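Local coordinates for sulfatase (Bacteroides fragilis CAG:558, PDB 6USS), which probably hydrolyses aryl sulfate esters as a calcium-dependent sulfatase of the gut microbiota, here with a substituted catalytic residue, at residues Arg119-Val131 with Val497-Lys509. The protein carries 1 engineered substitution. Residues are numbered along the deposited sequence; the frame is centred on the assembly and turned at random.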
ATOM      1  N   ARG A 119     -31.002  -0.802 -12.834  1.00 22.52           N
ATOM      2  CA  ARG A 119     -32.295  -1.460 -12.972  1.00 19.89           C
ATOM      3  C   ARG A 119     -32.648  -1.618 -14.454  1.00 20.63           C
ATOM      4  O   ARG A 119     -32.331  -0.740 -15.265  1.00 20.70           O
ATOM      5  CB  ARG A 119     -33.372  -0.650 -12.249  1.00 15.58           C
ATOM      6  CG  ARG A 119     -34.772  -1.189 -12.413  1.00 19.01           C
ATOM      7  CD  ARG A 119     -35.719  -0.666 -11.335  1.00 20.70           C
ATOM      8  NE  ARG A 119     -35.592   0.770 -11.079  1.00 22.66           N
ATOM      9  CZ  ARG A 119     -36.569   1.663 -11.245  1.00 27.07           C
ATOM     10  NH1 ARG A 119     -37.763   1.276 -11.696  1.00 18.57           N
ATOM     11  NH2 ARG A 119     -36.352   2.955 -10.968  1.00 19.99           N
ATOM     12  N   PRO A 120     -33.252  -2.742 -14.852  1.00 17.15           N
ATOM     13  CA  PRO A 120     -33.682  -2.893 -16.249  1.00 19.19           C
ATOM     14  C   PRO A 120     -34.775  -1.900 -16.638  1.00 25.17           C
ATOM     15  O   PRO A 120     -35.619  -1.499 -15.825  1.00 18.89           O
ATOM     16  CB  PRO A 120     -34.196  -4.334 -16.302  1.00 15.70           C
ATOM     17  CG  PRO A 120     -33.470  -5.023 -15.222  1.00 14.87           C
ATOM     18  CD  PRO A 120     -33.294  -4.021 -14.124  1.00 16.85           C
ATOM     19  N   SER A 121     -34.745  -1.497 -17.907  1.00 19.17           N
ATOM     20  CA  SER A 121     -35.727  -0.583 -18.471  1.00 22.30           C
ATOM     21  C   SER A 121     -36.242  -1.160 -19.775  1.00 20.04           C
ATOM     22  O   SER A 121     -35.450  -1.573 -20.625  1.00 20.19           O
ATOM     23  CB  SER A 121     -35.126   0.809 -18.730  1.00 22.18           C
ATOM     24  OG  SER A 121     -35.925   1.555 -19.653  1.00 19.23           O
ATOM     25  N   ASP A 122     -37.560  -1.182 -19.945  1.00 23.87           N
ATOM     26  CA  ASP A 122     -38.127  -1.507 -21.245  1.00 19.59           C
ATOM     27  C   ASP A 122     -38.309  -0.265 -22.122  1.00 22.11           C
ATOM     28  O   ASP A 122     -38.948  -0.356 -23.173  1.00 22.82           O
ATOM     29  CB  ASP A 122     -39.446  -2.284 -21.074  1.00 16.57           C
ATOM     30  CG  ASP A 122     -40.498  -1.525 -20.270  1.00 27.61           C
ATOM     31  OD1 ASP A 122     -40.419  -0.277 -20.204  1.00 24.31           O
ATOM     32  OD2 ASP A 122     -41.412  -2.181 -19.706  1.00 30.38           O
ATOM     33  N   VAL A 123     -37.751   0.885 -21.714  1.00 22.26           N
ATOM     34  CA  VAL A 123     -37.762   2.118 -22.502  1.00 19.45           C
ATOM     35  C   VAL A 123     -36.395   2.393 -23.137  1.00 19.22           C
ATOM     36  O   VAL A 123     -36.308   2.735 -24.316  1.00 20.55           O
ATOM     37  CB  VAL A 123     -38.217   3.326 -21.643  1.00 25.26           C
ATOM     38  CG1 VAL A 123     -37.869   4.655 -22.327  1.00 17.95           C
ATOM     39  CG2 VAL A 123     -39.698   3.254 -21.329  1.00 18.34           C
ATOM     40  N   PHE A 124     -35.316   2.277 -22.358  1.00 21.35           N
ATOM     41  CA  PHE A 124     -34.001   2.736 -22.802  1.00 22.33           C
ATOM     42  C   PHE A 124     -32.921   1.757 -22.366  1.00 26.33           C
ATOM     43  O   PHE A 124     -33.127   0.919 -21.479  1.00 26.94           O
ATOM     44  CB  PHE A 124     -33.648   4.140 -22.254  1.00 20.02           C
ATOM     45  CG  PHE A 124     -33.809   4.272 -20.752  1.00 24.31           C
ATOM     46  CD1 PHE A 124     -32.819   3.803 -19.883  1.00 19.41           C
ATOM     47  CD2 PHE A 124     -34.956   4.841 -20.205  1.00 17.92           C
ATOM     48  CE1 PHE A 124     -32.977   3.905 -18.500  1.00 17.13           C
ATOM     49  CE2 PHE A 124     -35.104   4.953 -18.829  1.00 20.64           C
ATOM     50  CZ  PHE A 124     -34.110   4.476 -17.976  1.00 16.83           C
ATOM     51  N   ASN A 125     -31.764   1.877 -23.022  1.00 23.03           N
ATOM     52  CA  ASN A 125     -30.514   1.285 -22.573  1.00 24.69           C
ATOM     53  C   ASN A 125     -29.671   2.360 -21.919  1.00 22.55           C
ATOM     54  O   ASN A 125     -29.583   3.476 -22.431  1.00 26.57           O
ATOM     55  CB  ASN A 125     -29.732   0.680 -23.734  1.00 29.99           C
ATOM     56  CG  ASN A 125     -30.464  -0.453 -24.374  1.00 30.31           C
ATOM     57  OD1 ASN A 125     -30.679  -1.489 -23.741  1.00 33.89           O
ATOM     58  ND2 ASN A 125     -30.887  -0.260 -25.624  1.00 24.32           N
ATOM     59  N   VAL A 126     -29.049   2.025 -20.792  1.00 20.01           N
ATOM     60  CA  VAL A 126     -28.198   2.988 -20.102  1.00 18.22           C
ATOM     61  C   VAL A 126     -26.918   3.190 -20.903  1.00 20.00           C
ATOM     62  O   VAL A 126     -26.629   2.428 -21.836  1.00 20.88           O
ATOM     63  CB  VAL A 126     -27.896   2.532 -18.663  1.00 18.54           C
ATOM     64  CG1 VAL A 126     -29.183   2.498 -17.837  1.00 21.54           C
ATOM     65  CG2 VAL A 126     -27.259   1.178 -18.672  1.00 15.62           C
ATOM     66  N   ALA A 127     -26.143   4.219 -20.553  1.00 23.11           N
ATOM     67  CA  ALA A 127     -24.836   4.416 -21.172  1.00 18.86           C
ATOM     68  C   ALA A 127     -23.953   3.200 -20.936  1.00 21.47           C
ATOM     69  O   ALA A 127     -24.139   2.443 -19.977  1.00 20.37           O
ATOM     70  CB  ALA A 127     -24.152   5.657 -20.608  1.00 18.82           C
ATOM     71  N   ASP A 128     -22.991   3.000 -21.836  1.00 22.36           N
ATOM     72  CA  ASP A 128     -21.984   1.956 -21.631  1.00 20.74           C
ATOM     73  C   ASP A 128     -20.937   2.532 -20.687  1.00 18.21           C
ATOM     74  O   ASP A 128     -19.820   2.878 -21.077  1.00 15.00           O
ATOM     75  CB  ASP A 128     -21.374   1.504 -22.947  1.00 18.85           C
ATOM     76  CG  ASP A 128     -20.382   0.364 -22.772  1.00 23.65           C
ATOM     77  OD1 ASP A 128     -20.263  -0.183 -21.652  1.00 17.41           O
ATOM     78  OD2 ASP A 128     -19.701   0.035 -23.765  1.00 24.45           O
ATOM     79  N   TRP A 129     -21.318   2.620 -19.418  1.00 18.58           N
ATOM     80  CA  TRP A 129     -20.564   3.351 -18.417  1.00 20.96           C
ATOM     81  C   TRP A 129     -19.514   2.452 -17.740  1.00 16.86           C
ATOM     82  O   TRP A 129     -19.418   1.253 -18.004  1.00 20.45           O
ATOM     83  CB  TRP A 129     -21.541   3.981 -17.422  1.00 19.31           C
ATOM     84  CG  TRP A 129     -22.315   3.022 -16.548  1.00 24.74           C
ATOM     85  CD1 TRP A 129     -23.449   2.314 -16.881  1.00 22.01           C
ATOM     86  CD2 TRP A 129     -22.026   2.694 -15.179  1.00 22.05           C
ATOM     87  NE1 TRP A 129     -23.874   1.563 -15.798  1.00 18.81           N
ATOM     88  CE2 TRP A 129     -23.023   1.784 -14.743  1.00 19.52           C
ATOM     89  CE3 TRP A 129     -21.027   3.086 -14.278  1.00 18.13           C
ATOM     90  CZ2 TRP A 129     -23.042   1.260 -13.448  1.00 19.72           C
ATOM     91  CZ3 TRP A 129     -21.048   2.561 -12.990  1.00 19.50           C
ATOM     92  CH2 TRP A 129     -22.051   1.655 -12.589  1.00 19.12           C
ATOM     93  N   ASN A 130     -18.694   3.064 -16.883  1.00 17.98           N
ATOM     94  CA  ASN A 130     -17.490   2.419 -16.348  1.00 21.10           C
ATOM     95  C   ASN A 130     -17.807   1.641 -15.068  1.00 19.02           C
ATOM     96  O   ASN A 130     -17.386   1.997 -13.964  1.00 22.47           O
ATOM     97  CB  ASN A 130     -16.397   3.453 -16.112  1.00 17.64           C
ATOM     98  CG  ASN A 130     -15.628   3.775 -17.375  1.00 18.83           C
ATOM     99  OD1 ASN A 130     -15.457   2.917 -18.232  1.00 16.23           O
ATOM    100  ND2 ASN A 130     -15.156   5.011 -17.496  1.00 21.00           N
ATOM    101  N   VAL A 131     -18.512   0.520 -15.250  1.00 17.46           N
ATOM    102  CA  VAL A 131     -19.018  -0.320 -14.165  1.00 16.62           C
ATOM    103  C   VAL A 131     -17.896  -0.757 -13.237  1.00 22.13           C
ATOM    104  O   VAL A 131     -18.155  -1.182 -12.108  1.00 21.26           O
ATOM    105  CB  VAL A 131     -19.739  -1.567 -14.711  1.00 19.81           C
ATOM    106  CG1 VAL A 131     -21.003  -1.177 -15.451  1.00 16.85           C
ATOM    107  CG2 VAL A 131     -18.793  -2.367 -15.614  1.00 14.47           C
ATOM    108  N   VAL A 497     -16.312  16.635 -22.601  1.00 21.01           N
ATOM    109  CA  VAL A 497     -15.568  15.768 -21.693  1.00 23.73           C
ATOM    110  C   VAL A 497     -15.805  14.303 -22.048  1.00 21.43           C
ATOM    111  O   VAL A 497     -15.373  13.400 -21.323  1.00 21.06           O
ATOM    112  CB  VAL A 497     -15.947  16.040 -20.221  1.00 25.57           C
ATOM    113  CG1 VAL A 497     -15.797  17.527 -19.881  1.00 16.90           C
ATOM    114  CG2 VAL A 497     -17.373  15.546 -19.946  1.00 19.05           C
ATOM    115  N   GLY A 498     -16.504  14.049 -23.150  1.00 22.15           N
ATOM    116  CA  GLY A 498     -16.815  12.676 -23.512  1.00 20.44           C
ATOM    117  C   GLY A 498     -17.887  12.022 -22.667  1.00 26.00           C
ATOM    118  O   GLY A 498     -17.866  10.800 -22.482  1.00 21.57           O
ATOM    119  N   GLY A 499     -18.820  12.806 -22.136  1.00 23.86           N
ATOM    120  CA  GLY A 499     -19.913  12.248 -21.367  1.00 21.76           C
ATOM    121  C   GLY A 499     -20.802  11.353 -22.211  1.00 26.64           C
ATOM    122  O   GLY A 499     -20.706  11.284 -23.441  1.00 25.38           O
ATOM    123  N   GLN A 500     -21.700  10.654 -21.528  1.00 20.38           N
ATOM    124  CA  GLN A 500     -22.488   9.620 -22.173  1.00 22.37           C
ATOM    125  C   GLN A 500     -23.976   9.853 -21.960  1.00 24.16           C
ATOM    126  O   GLN A 500     -24.406  10.731 -21.211  1.00 24.95           O
ATOM    127  CB  GLN A 500     -22.097   8.241 -21.658  1.00 24.56           C
ATOM    128  CG  GLN A 500     -20.659   7.874 -21.931  1.00 22.76           C
ATOM    129  CD  GLN A 500     -20.341   6.505 -21.385  1.00 23.00           C
ATOM    130  OE1 GLN A 500     -20.528   6.242 -20.187  1.00 21.47           O
ATOM    131  NE2 GLN A 500     -19.892   5.606 -22.263  1.00 16.53           N
ATOM    132  N   ARG A 501     -24.767   9.032 -22.631  1.00 26.64           N
ATOM    133  CA  ARG A 501     -26.197   9.251 -22.684  1.00 23.67           C
ATOM    134  C   ARG A 501     -26.851   7.901 -22.907  1.00 24.22           C
ATOM    135  O   ARG A 501     -26.217   6.987 -23.455  1.00 23.26           O
ATOM    136  CB  ARG A 501     -26.550  10.232 -23.818  1.00 22.20           C
ATOM    137  CG  ARG A 501     -26.294   9.637 -25.200  1.00 25.86           C
ATOM    138  CD  ARG A 501     -25.740  10.616 -26.239  1.00 24.03           C
ATOM    139  NE  ARG A 501     -26.787  11.298 -26.979  1.00 26.57           N
ATOM    140  CZ  ARG A 501     -26.684  11.720 -28.235  1.00 25.47           C
ATOM    141  NH1 ARG A 501     -25.564  11.538 -28.920  1.00 19.21           N
ATOM    142  NH2 ARG A 501     -27.712  12.342 -28.799  1.00 23.03           N
ATOM    143  N   PRO A 502     -28.093   7.733 -22.480  1.00 27.17           N
ATOM    144  CA  PRO A 502     -28.838   6.516 -22.804  1.00 19.34           C
ATOM    145  C   PRO A 502     -29.280   6.546 -24.257  1.00 24.47           C
ATOM    146  O   PRO A 502     -29.213   7.575 -24.934  1.00 21.37           O
ATOM    147  CB  PRO A 502     -30.052   6.565 -21.868  1.00 20.46           C
ATOM    148  CG  PRO A 502     -29.832   7.756 -20.961  1.00 23.60           C
ATOM    149  CD  PRO A 502     -28.877   8.660 -21.655  1.00 24.80           C
ATOM    150  N   SER A 503     -29.753   5.391 -24.722  1.00 20.43           N
ATOM    151  CA  SER A 503     -30.353   5.288 -26.041  1.00 26.29           C
ATOM    152  C   SER A 503     -31.731   4.636 -25.924  1.00 28.84           C
ATOM    153  O   SER A 503     -32.023   3.912 -24.966  1.00 25.07           O
ATOM    154  CB  SER A 503     -29.451   4.501 -27.006  1.00 22.83           C
ATOM    155  OG  SER A 503     -29.372   3.146 -26.618  1.00 32.43           O
ATOM    156  N   PHE A 504     -32.587   4.912 -26.899  1.00 25.49           N
ATOM    157  CA  PHE A 504     -33.944   4.387 -26.867  1.00 27.93           C
ATOM    158  C   PHE A 504     -34.013   2.988 -27.471  1.00 30.66           C
ATOM    159  O   PHE A 504     -33.352   2.688 -28.471  1.00 28.39           O
ATOM    160  CB  PHE A 504     -34.883   5.328 -27.614  1.00 27.80           C
ATOM    161  CG  PHE A 504     -35.205   6.576 -26.855  1.00 24.24           C
ATOM    162  CD1 PHE A 504     -35.795   6.501 -25.603  1.00 17.10           C
ATOM    163  CD2 PHE A 504     -34.904   7.824 -27.381  1.00 21.13           C
ATOM    164  CE1 PHE A 504     -36.099   7.648 -24.896  1.00 17.60           C
ATOM    165  CE2 PHE A 504     -35.208   8.975 -26.679  1.00 23.85           C
ATOM    166  CZ  PHE A 504     -35.817   8.886 -25.436  1.00 19.83           C
ATOM    167  N   LYS A 505     -34.832   2.129 -26.859  1.00 29.68           N
ATOM    168  CA  LYS A 505     -34.959   0.763 -27.357  1.00 34.81           C
ATOM    169  C   LYS A 505     -35.819   0.677 -28.621  1.00 38.25           C
ATOM    170  O   LYS A 505     -35.549  -0.164 -29.494  1.00 31.11           O
ATOM    171  CB  LYS A 505     -35.522  -0.136 -26.258  1.00 27.19           C
ATOM    172  CG  LYS A 505     -34.464  -0.561 -25.256  1.00 27.53           C
ATOM    173  CD  LYS A 505     -35.016  -1.507 -24.211  1.00 22.95           C
ATOM    174  CE  LYS A 505     -33.892  -2.063 -23.333  1.00 23.09           C
ATOM    175  NZ  LYS A 505     -34.447  -2.883 -22.209  1.00 24.94           N
ATOM    176  N   ALA A 506     -36.837   1.536 -28.740  1.00 33.83           N
ATOM    177  CA  ALA A 506     -37.662   1.623 -29.941  1.00 35.60           C
ATOM    178  C   ALA A 506     -36.788   1.834 -31.170  1.00 41.50           C
ATOM    179  O   ALA A 506     -36.602   0.927 -31.986  1.00 53.12           O
ATOM    180  CB  ALA A 506     -38.680   2.763 -29.809  1.00 27.86           C
ATOM    181  N   THR A 507     -36.228   3.032 -31.288  1.00 44.05           N
ATOM    182  CA  THR A 507     -35.426   3.390 -32.449  1.00 37.40           C
ATOM    183  C   THR A 507     -34.056   2.725 -32.449  1.00 32.97           C
ATOM    184  O   THR A 507     -33.538   2.390 -33.518  1.00 40.37           O
ATOM    185  CB  THR A 507     -35.261   4.903 -32.484  1.00 37.71           C
ATOM    186  OG1 THR A 507     -34.555   5.325 -31.304  1.00 42.44           O
ATOM    187  CG2 THR A 507     -36.625   5.561 -32.495  1.00 33.58           C
ATOM    188  N   GLY A 508     -33.447   2.533 -31.280  1.00 38.47           N
ATOM    189  CA  GLY A 508     -32.035   2.210 -31.200  1.00 29.46           C
ATOM    190  C   GLY A 508     -31.119   3.418 -31.189  1.00 29.20           C
ATOM    191  O   GLY A 508     -29.915   3.261 -30.963  1.00 26.39           O
ATOM    192  N   LYS A 509     -31.654   4.616 -31.414  1.00 30.74           N
ATOM    193  CA  LYS A 509     -30.890   5.846 -31.532  1.00 32.39           C
ATOM    194  C   LYS A 509     -30.644   6.464 -30.147  1.00 29.19           C
ATOM    195  O   LYS A 509     -31.473   6.327 -29.241  1.00 26.07           O
ATOM    196  CB  LYS A 509     -31.641   6.825 -32.447  1.00 26.49           C
ATOM    197  CG  LYS A 509     -31.004   8.225 -32.585  1.00 49.41           C
ATOM    198  CD  LYS A 509     -31.460   8.994 -33.840  1.00 57.43           C
ATOM    199  CE  LYS A 509     -32.640   9.929 -33.569  1.00 53.89           C
ATOM    200  NZ  LYS A 509     -33.660   9.871 -34.662  1.00 48.23           N
TER
HETATM  201  O   HOH W   1     -32.703  -2.959 -19.782  1.00 23.98           O
HETATM  202  O   HOH W   2     -23.454   5.058 -24.198  1.00 20.30           O
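Asn125 and Ser503 form the hydrogen-bonded pair of a short antiparallel ladder: Asn125 N donates to Ser503 O at 2.8 Å, and Ser503 N returns a bond to Asn125 O. The bond from Lys505 N to Val123 O (3.0 Å) continues the ladder. On the face carrying Asn125 and Ser503, the Lys505 and Asn125 side chains cross at about a right angle, with Lys505 CG 3.6 Å from Asn125 ND2 and Lys505 CE 3.3 Å from Asn125 OD1. Lys505 CG lies anti to its own carbonyl carbon (chi1 -80°), and the extended chain beyond it runs toward the Ser121 end of the loop, where the placement of NZ is doubtful. Phe124 and Phe504 share the other face. Pro502 CB approaches the Phe124 ring obliquely, whereas Phe504 presents its ring edge to Val123 O. Ser121 OG sits over the centre of the Phe124 ring, where it accepts from Val123 N and Phe124 N. At the far end, Gln500 CB packs on Ala127 CB at 3.5 Å, and Gln500 NE2 donates to Asp128 O (3.0 Å). That donor stands above the carbonyl plane, although the oxygen lies close to the plane of the Gln500 amide; Gln500 OE1 rests against Trp129 CA. Asp128 OD1 itself accepts from His142. Arg501 NH2 hydrogen-bonds Cys511 O and forms a salt bridge with Glu516, and Arg501 makes a cation-pi contact with Trp513. The arrangement is a two-stranded antiparallel beta ribbon, joining a loop of the sulfatase family region to the chain that follows the C-terminal helix 480-496, away from the calcium site.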